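Local coordinates for protein inorganic pyrophosphatase (Anaplasma phagocytophilum, PDB 3LD3) that probably hydrolyses inorganic pyrophosphate to two phosphate ions with the help of magnesium, working as a cytoplasmic homohexamer, at residues 34-46 with 95-109. Residues are numbered along the deposited sequence; the frame is centred on the assembly and turned at random.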
ATOM      1  N   PRO A  34      -4.115  34.780  -8.213  1.00 11.53           N
ATOM      2  CA  PRO A  34      -4.110  33.874  -7.081  1.00 10.44           C
ATOM      3  C   PRO A  34      -5.400  33.071  -6.881  1.00 10.25           C
ATOM      4  O   PRO A  34      -5.500  32.340  -5.905  1.00 10.96           O
ATOM      5  CB  PRO A  34      -3.903  34.845  -5.899  1.00 10.17           C
ATOM      6  CG  PRO A  34      -4.681  36.031  -6.314  1.00 11.60           C
ATOM      7  CD  PRO A  34      -4.462  36.155  -7.801  1.00 11.72           C
ATOM      8  N   GLU A  35      -6.386  33.204  -7.764  1.00  9.63           N
ATOM      9  CA  GLU A  35      -7.673  32.506  -7.621  1.00 10.11           C
ATOM     10  C   GLU A  35      -7.513  30.986  -7.772  1.00  9.94           C
ATOM     11  O   GLU A  35      -8.150  30.217  -7.069  1.00  9.72           O
ATOM     12  CB  GLU A  35      -8.698  33.016  -8.636  1.00 10.90           C
ATOM     13  CG  GLU A  35      -8.941  34.530  -8.576  1.00 12.07           C
ATOM     14  CD  GLU A  35      -9.514  34.971  -7.247  1.00 16.16           C
ATOM     15  OE1 GLU A  35     -10.360  34.242  -6.681  1.00 14.32           O
ATOM     16  OE2 GLU A  35      -9.128  36.064  -6.775  1.00 19.90           O
ATOM     17  N   GLU A  36      -6.682  30.584  -8.724  1.00 10.25           N
ATOM     18  CA  GLU A  36      -6.224  29.185  -8.859  1.00 10.85           C
ATOM     19  C   GLU A  36      -4.717  29.235  -9.075  1.00  9.99           C
ATOM     20  O   GLU A  36      -4.221  30.086  -9.817  1.00  9.83           O
ATOM     21  CB  GLU A  36      -6.909  28.476 -10.054  1.00 11.09           C
ATOM     22  CG  GLU A  36      -8.401  28.245  -9.846  1.00 14.99           C
ATOM     23  CD  GLU A  36      -9.152  27.711 -11.050  1.00 19.76           C
ATOM     24  OE1 GLU A  36      -8.577  27.594 -12.135  1.00 22.28           O
ATOM     25  OE2 GLU A  36     -10.366  27.453 -10.894  1.00 23.88           O
ATOM     26  N   VAL A  37      -3.996  28.309  -8.450  1.00  9.61           N
ATOM     27  CA  VAL A  37      -2.549  28.327  -8.507  1.00  8.99           C
ATOM     28  C   VAL A  37      -2.047  26.925  -8.744  1.00  8.44           C
ATOM     29  O   VAL A  37      -2.751  25.952  -8.432  1.00  9.30           O
ATOM     30  CB  VAL A  37      -1.908  28.895  -7.203  1.00  9.26           C
ATOM     31  CG1 VAL A  37      -2.319  30.390  -6.982  1.00  8.56           C
ATOM     32  CG2 VAL A  37      -2.329  28.087  -5.960  1.00  7.18           C
ATOM     33  N   ASN A  38      -0.839  26.841  -9.290  1.00  8.74           N
ATOM     34  CA  ASN A  38      -0.137  25.572  -9.448  1.00  7.38           C
ATOM     35  C   ASN A  38       0.656  25.237  -8.189  1.00  8.03           C
ATOM     36  O   ASN A  38       1.332  26.103  -7.607  1.00  8.79           O
ATOM     37  CB  ASN A  38       0.837  25.635 -10.640  1.00  8.32           C
ATOM     38  CG  ASN A  38       0.167  25.903 -11.946  1.00  8.43           C
ATOM     39  OD1 ASN A  38      -0.993  25.528 -12.142  1.00  9.27           O
ATOM     40  ND2 ASN A  38       0.904  26.525 -12.904  1.00 11.81           N
ATOM     41  N   VAL A  39       0.603  23.965  -7.792  1.00  6.82           N
ATOM     42  CA  VAL A  39       1.368  23.459  -6.670  1.00  7.13           C
ATOM     43  C   VAL A  39       2.135  22.234  -7.156  1.00  7.57           C
ATOM     44  O   VAL A  39       1.537  21.312  -7.673  1.00  7.63           O
ATOM     45  CB  VAL A  39       0.473  23.108  -5.462  1.00  7.23           C
ATOM     46  CG1 VAL A  39       1.316  22.526  -4.286  1.00  6.84           C
ATOM     47  CG2 VAL A  39      -0.311  24.386  -5.004  1.00  7.07           C
ATOM     48  N   VAL A  40       3.446  22.254  -6.947  1.00  7.69           N
ATOM     49  CA  VAL A  40       4.312  21.094  -7.161  1.00  7.21           C
ATOM     50  C   VAL A  40       4.337  20.336  -5.836  1.00  7.83           C
ATOM     51  O   VAL A  40       4.792  20.884  -4.820  1.00  7.90           O
ATOM     52  CB  VAL A  40       5.743  21.519  -7.563  1.00  7.28           C
ATOM     53  CG1 VAL A  40       6.685  20.294  -7.667  1.00  7.66           C
ATOM     54  CG2 VAL A  40       5.753  22.289  -8.854  1.00  7.22           C
ATOM     55  N   ILE A  41       3.836  19.104  -5.844  1.00  7.36           N
ATOM     56  CA  ILE A  41       3.732  18.276  -4.651  1.00  6.40           C
ATOM     57  C   ILE A  41       5.104  17.738  -4.286  1.00  7.92           C
ATOM     58  O   ILE A  41       5.857  17.255  -5.156  1.00  7.81           O
ATOM     59  CB  ILE A  41       2.689  17.130  -4.818  1.00  6.51           C
ATOM     60  CG1 ILE A  41       1.295  17.694  -5.084  1.00  7.58           C
ATOM     61  CG2 ILE A  41       2.663  16.187  -3.584  1.00  6.47           C
ATOM     62  CD1 ILE A  41       0.814  18.705  -3.992  1.00  7.84           C
ATOM     63  N   GLU A  42       5.437  17.883  -3.015  1.00  7.31           N
ATOM     64  CA  GLU A  42       6.654  17.290  -2.437  1.00  7.64           C
ATOM     65  C   GLU A  42       6.366  16.094  -1.553  1.00  7.36           C
ATOM     66  O   GLU A  42       7.184  15.150  -1.518  1.00  7.85           O
ATOM     67  CB  GLU A  42       7.434  18.357  -1.652  1.00  7.30           C
ATOM     68  CG  GLU A  42       8.017  19.418  -2.608  1.00  9.59           C
ATOM     69  CD  GLU A  42       8.618  20.592  -1.880  1.00 14.12           C
ATOM     70  OE1 GLU A  42       7.936  21.073  -0.966  1.00 15.08           O
ATOM     71  OE2 GLU A  42       9.740  21.014  -2.235  1.00 14.87           O
ATOM     72  N   VAL A  43       5.273  16.134  -0.793  1.00  7.23           N
ATOM     73  CA  VAL A  43       4.905  15.044   0.095  1.00  7.19           C
ATOM     74  C   VAL A  43       3.447  14.678  -0.113  1.00  7.65           C
ATOM     75  O   VAL A  43       2.551  15.562  -0.068  1.00  8.07           O
ATOM     76  CB  VAL A  43       5.135  15.395   1.616  1.00  7.69           C
ATOM     77  CG1 VAL A  43       4.730  14.219   2.520  1.00  9.10           C
ATOM     78  CG2 VAL A  43       6.599  15.765   1.881  1.00  7.09           C
ATOM     79  N   SER A  44       3.187  13.391  -0.293  1.00  6.79           N
ATOM     80  CA  SER A  44       1.837  12.903  -0.505  1.00  8.14           C
ATOM     81  C   SER A  44       1.041  12.858   0.793  1.00  8.12           C
ATOM     82  O   SER A  44       1.572  12.531   1.852  1.00  7.70           O
ATOM     83  CB  SER A  44       1.854  11.489  -1.079  1.00  8.99           C
ATOM     84  OG  SER A  44       2.540  11.428  -2.310  1.00  9.43           O
ATOM     85  N   GLN A  45      -0.258  13.112   0.678  1.00  8.48           N
ATOM     86  CA  GLN A  45      -1.175  12.942   1.778  1.00 10.54           C
ATOM     87  C   GLN A  45      -1.114  11.528   2.351  1.00 10.48           C
ATOM     88  O   GLN A  45      -0.994  10.541   1.626  1.00  9.45           O
ATOM     89  CB  GLN A  45      -2.581  13.211   1.246  1.00 10.89           C
ATOM     90  CG  GLN A  45      -3.671  13.362   2.207  1.00 14.36           C
ATOM     91  CD  GLN A  45      -4.900  13.832   1.405  1.00 17.43           C
ATOM     92  OE1 GLN A  45      -5.111  15.027   1.242  1.00 18.71           O
ATOM     93  NE2 GLN A  45      -5.559  12.867   0.722  1.00 20.88           N
ATOM     94  N   ASP A  46      -1.124  11.444   3.678  1.00 10.53           N
ATOM     95  CA  ASP A  46      -1.232  10.182   4.372  1.00 12.05           C
ATOM     96  C   ASP A  46      -0.044   9.249   4.146  1.00 11.80           C
ATOM     97  O   ASP A  46      -0.210   8.043   4.210  1.00 14.43           O
ATOM     98  CB  ASP A  46      -2.546   9.486   3.990  1.00 12.74           C
ATOM     99  CG  ASP A  46      -3.774  10.312   4.374  1.00 17.37           C
ATOM    100  OD1 ASP A  46      -3.665  11.183   5.258  1.00 19.50           O
ATOM    101  OD2 ASP A  46      -4.859  10.146   3.759  1.00 19.89           O
ATOM    102  N   VAL A  95      -2.549  20.731   0.159  1.00  7.28           N
ATOM    103  CA  VAL A  95      -3.621  20.448  -0.816  1.00  6.76           C
ATOM    104  C   VAL A  95      -4.435  19.232  -0.357  1.00  7.74           C
ATOM    105  O   VAL A  95      -3.972  18.096  -0.391  1.00  7.96           O
ATOM    106  CB  VAL A  95      -3.038  20.199  -2.241  1.00  6.04           C
ATOM    107  CG1 VAL A  95      -4.180  19.936  -3.228  1.00  7.60           C
ATOM    108  CG2 VAL A  95      -2.200  21.340  -2.690  1.00  6.72           C
ATOM    109  N   LEU A  96      -5.644  19.475   0.124  1.00  7.82           N
ATOM    110  CA  LEU A  96      -6.544  18.417   0.513  1.00  9.69           C
ATOM    111  C   LEU A  96      -7.097  17.806  -0.749  1.00  9.69           C
ATOM    112  O   LEU A  96      -7.510  18.534  -1.634  1.00 11.29           O
ATOM    113  CB  LEU A  96      -7.682  18.979   1.386  1.00 10.72           C
ATOM    114  CG  LEU A  96      -8.748  17.962   1.807  1.00 12.70           C
ATOM    115  CD1 LEU A  96      -8.208  16.794   2.634  1.00 15.89           C
ATOM    116  CD2 LEU A  96      -9.861  18.762   2.543  1.00 14.55           C
ATOM    117  N   ALA A  97      -7.074  16.483  -0.868  1.00  8.36           N
ATOM    118  CA  ALA A  97      -7.645  15.767  -2.025  1.00  7.98           C
ATOM    119  C   ALA A  97      -8.201  14.419  -1.615  1.00  7.89           C
ATOM    120  O   ALA A  97      -7.962  13.958  -0.495  1.00  8.79           O
ATOM    121  CB  ALA A  97      -6.602  15.592  -3.154  1.00  7.55           C
ATOM    122  N   ARG A  98      -8.949  13.771  -2.507  1.00  8.14           N
ATOM    123  CA  ARG A  98      -9.593  12.503  -2.183  1.00  8.41           C
ATOM    124  C   ARG A  98      -8.594  11.357  -2.126  1.00  9.48           C
ATOM    125  O   ARG A  98      -8.827  10.354  -1.444  1.00  9.48           O
ATOM    126  CB  ARG A  98     -10.728  12.182  -3.163  1.00  8.86           C
ATOM    127  CG  ARG A  98     -11.935  13.071  -3.019  1.00  9.09           C
ATOM    128  CD  ARG A  98     -13.143  12.546  -3.808  1.00  9.82           C
ATOM    129  NE  ARG A  98     -12.922  12.512  -5.261  1.00 11.78           N
ATOM    130  CZ  ARG A  98     -12.931  11.408  -6.015  1.00 12.91           C
ATOM    131  NH1 ARG A  98     -13.101  10.202  -5.474  1.00 14.00           N
ATOM    132  NH2 ARG A  98     -12.753  11.525  -7.309  1.00 15.35           N
ATOM    133  N   PHE A  99      -7.481  11.509  -2.850  1.00  8.63           N
ATOM    134  CA  PHE A  99      -6.413  10.516  -2.886  1.00  7.74           C
ATOM    135  C   PHE A  99      -5.078  11.216  -2.851  1.00  8.05           C
ATOM    136  O   PHE A  99      -5.006  12.366  -3.167  1.00 10.07           O
ATOM    137  CB  PHE A  99      -6.515   9.657  -4.146  1.00  7.64           C
ATOM    138  CG  PHE A  99      -7.756   8.864  -4.198  1.00  7.81           C
ATOM    139  CD1 PHE A  99      -7.895   7.742  -3.397  1.00 10.88           C
ATOM    140  CD2 PHE A  99      -8.819   9.262  -4.989  1.00 10.95           C
ATOM    141  CE1 PHE A  99      -9.073   7.013  -3.398  1.00 11.53           C
ATOM    142  CE2 PHE A  99      -9.998   8.507  -5.010  1.00 11.26           C
ATOM    143  CZ  PHE A  99     -10.119   7.401  -4.188  1.00 12.00           C
ATOM    144  N   PRO A 100      -4.002  10.513  -2.466  1.00  8.04           N
ATOM    145  CA  PRO A 100      -2.662  11.094  -2.469  1.00  7.43           C
ATOM    146  C   PRO A 100      -2.210  11.405  -3.872  1.00  7.48           C
ATOM    147  O   PRO A 100      -2.547  10.660  -4.805  1.00  8.00           O
ATOM    148  CB  PRO A 100      -1.803   9.994  -1.864  1.00  7.50           C
ATOM    149  CG  PRO A 100      -2.740   9.165  -1.137  1.00 10.37           C
ATOM    150  CD  PRO A 100      -3.989   9.165  -1.898  1.00  7.87           C
ATOM    151  N   VAL A 101      -1.426  12.461  -4.012  1.00  6.78           N
ATOM    152  CA  VAL A 101      -0.815  12.844  -5.260  1.00  6.89           C
ATOM    153  C   VAL A 101       0.694  12.621  -5.112  1.00  6.91           C
ATOM    154  O   VAL A 101       1.310  13.043  -4.110  1.00  6.88           O
ATOM    155  CB  VAL A 101      -1.098  14.324  -5.564  1.00  6.40           C
ATOM    156  CG1 VAL A 101      -0.370  14.792  -6.831  1.00  7.67           C
ATOM    157  CG2 VAL A 101      -2.641  14.615  -5.661  1.00  6.83           C
ATOM    158  N   MET A 102       1.308  12.017  -6.109  1.00  6.71           N
ATOM    159  CA  MET A 102       2.686  11.643  -5.996  1.00  7.68           C
ATOM    160  C   MET A 102       3.629  12.844  -5.999  1.00  7.06           C
ATOM    161  O   MET A 102       3.376  13.858  -6.668  1.00  7.68           O
ATOM    162  CB  MET A 102       3.060  10.675  -7.115  1.00  8.73           C
ATOM    163  CG  MET A 102       3.159  11.289  -8.419  1.00 11.22           C
ATOM    164  SD  MET A 102       3.636  10.007  -9.665  1.00 15.93           S
ATOM    165  CE  MET A 102       5.148   9.450  -9.245  1.00  5.77           C
ATOM    166  N   PRO A 103       4.754  12.725  -5.281  1.00  7.02           N
ATOM    167  CA  PRO A 103       5.717  13.828  -5.313  1.00  6.97           C
ATOM    168  C   PRO A 103       6.212  14.067  -6.712  1.00  7.31           C
ATOM    169  O   PRO A 103       6.447  13.105  -7.480  1.00  6.20           O
ATOM    170  CB  PRO A 103       6.852  13.356  -4.392  1.00  7.55           C
ATOM    171  CG  PRO A 103       6.201  12.389  -3.487  1.00  8.06           C
ATOM    172  CD  PRO A 103       5.123  11.707  -4.294  1.00  7.62           C
ATOM    173  N   GLY A 104       6.355  15.332  -7.052  1.00  6.83           N
ATOM    174  CA  GLY A 104       6.795  15.743  -8.353  1.00  9.10           C
ATOM    175  C   GLY A 104       5.666  16.051  -9.328  1.00  9.03           C
ATOM    176  O   GLY A 104       5.905  16.700 -10.361  1.00 11.09           O
ATOM    177  N   ALA A 105       4.445  15.600  -9.032  1.00  8.60           N
ATOM    178  CA  ALA A 105       3.293  15.989  -9.843  1.00  7.89           C
ATOM    179  C   ALA A 105       2.845  17.419  -9.522  1.00  8.60           C
ATOM    180  O   ALA A 105       3.027  17.904  -8.425  1.00  9.26           O
ATOM    181  CB  ALA A 105       2.145  15.038  -9.645  1.00  8.64           C
ATOM    182  N   VAL A 106       2.250  18.057 -10.503  1.00  6.86           N
ATOM    183  CA  VAL A 106       1.765  19.431 -10.396  1.00  7.57           C
ATOM    184  C   VAL A 106       0.255  19.376 -10.384  1.00  7.73           C
ATOM    185  O   VAL A 106      -0.368  18.641 -11.167  1.00  7.58           O
ATOM    186  CB  VAL A 106       2.218  20.311 -11.553  1.00  7.52           C
ATOM    187  CG1 VAL A 106       1.887  21.798 -11.239  1.00 10.22           C
ATOM    188  CG2 VAL A 106       3.706  20.115 -11.843  1.00  9.86           C
ATOM    189  N   ILE A 107      -0.363  20.156  -9.504  1.00  7.67           N
ATOM    190  CA  ILE A 107      -1.828  20.184  -9.450  1.00  7.33           C
ATOM    191  C   ILE A 107      -2.310  21.624  -9.335  1.00  7.28           C
ATOM    192  O   ILE A 107      -1.696  22.433  -8.647  1.00  8.16           O
ATOM    193  CB  ILE A 107      -2.371  19.283  -8.307  1.00  6.99           C
ATOM    194  CG1 ILE A 107      -3.913  19.251  -8.262  1.00  7.70           C
ATOM    195  CG2 ILE A 107      -1.803  19.698  -6.911  1.00  6.70           C
ATOM    196  CD1 ILE A 107      -4.475  18.257  -7.254  1.00  6.95           C
ATOM    197  N   CYS A 108      -3.401  21.915 -10.043  1.00  7.50           N
ATOM    198  CA  CYS A 108      -4.074  23.202 -10.044  1.00  7.42           C
ATOM    199  C   CYS A 108      -5.095  23.239  -8.908  1.00  7.74           C
ATOM    200  O   CYS A 108      -5.998  22.389  -8.811  1.00  7.87           O
ATOM    201  CB  CYS A 108      -4.713  23.455 -11.411  1.00  8.14           C
ATOM    202  SG  CYS A 108      -5.476  25.089 -11.525  1.00 10.98           S
ATOM    203  N   VAL A 109      -4.942  24.226  -8.026  1.00  7.96           N
ATOM    204  CA  VAL A 109      -5.718  24.274  -6.801  1.00  8.45           C
ATOM    205  C   VAL A 109      -6.290  25.670  -6.535  1.00  8.62           C
ATOM    206  O   VAL A 109      -5.829  26.662  -7.087  1.00  8.41           O
ATOM    207  CB  VAL A 109      -4.866  23.848  -5.573  1.00  7.86           C
ATOM    208  CG1 VAL A 109      -4.161  22.453  -5.868  1.00  7.86           C
ATOM    209  CG2 VAL A 109      -3.785  24.924  -5.244  1.00  9.03           C
TER
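Val39 lies between Val109 and Val95 on the face of the antiparallel strand pair that also carries Val37 and Ile107, one methyl turned to each. Its CG2 meets Val109 CG2 at 3.5 Å, the two side chains crossing at about a right angle, while CG1, anti to the backbone N (chi1 178°), touches Val95 CG2 at 4.0 Å, these side chains sliding past each other in opposite directions. Val109 CG2 also touches Val37 CG2, extending the apolar row. Paired backbone bonds link Val37 with Val109 and Val39 with Ile107; two further bonds tie Ile41 N to Ala105 O and Gly104 N to Ile41 O, within the type II turn Met102-Ala105. Ile41 spreads two branches: CG1 meets Val101 CG1 at 3.8 Å, the side chains again at about a right angle, carrying CD1 to Ile107 CG2, and CG2 rests against Val101 O. From beyond the corner at Glu42, Ser44 OG donates to Val101 O at 2.7 Å, from above the carbonyl plane. Gln45, its chain stretched out from the backbone (chi1 -168°), takes Ala97 by both polar groups: OE1 accepts Ala97 N on an in-plane lone pair at 3.2 Å, and NE2 donates to Ala97 O at 2.9 Å. These two bonds fix the rotation of the amide. Asn76 bonds both Gln45 N and Val101 N, and helix 180-195 covers Val37. Glu42 and Val43 form a classic beta bulge opposite Tyr77, which, like nearby Lys51, probably binds substrate. Strand 37-41, paired with 76-79 and 106-119, belongs to the beta-barrel core of family I pyrophosphatases.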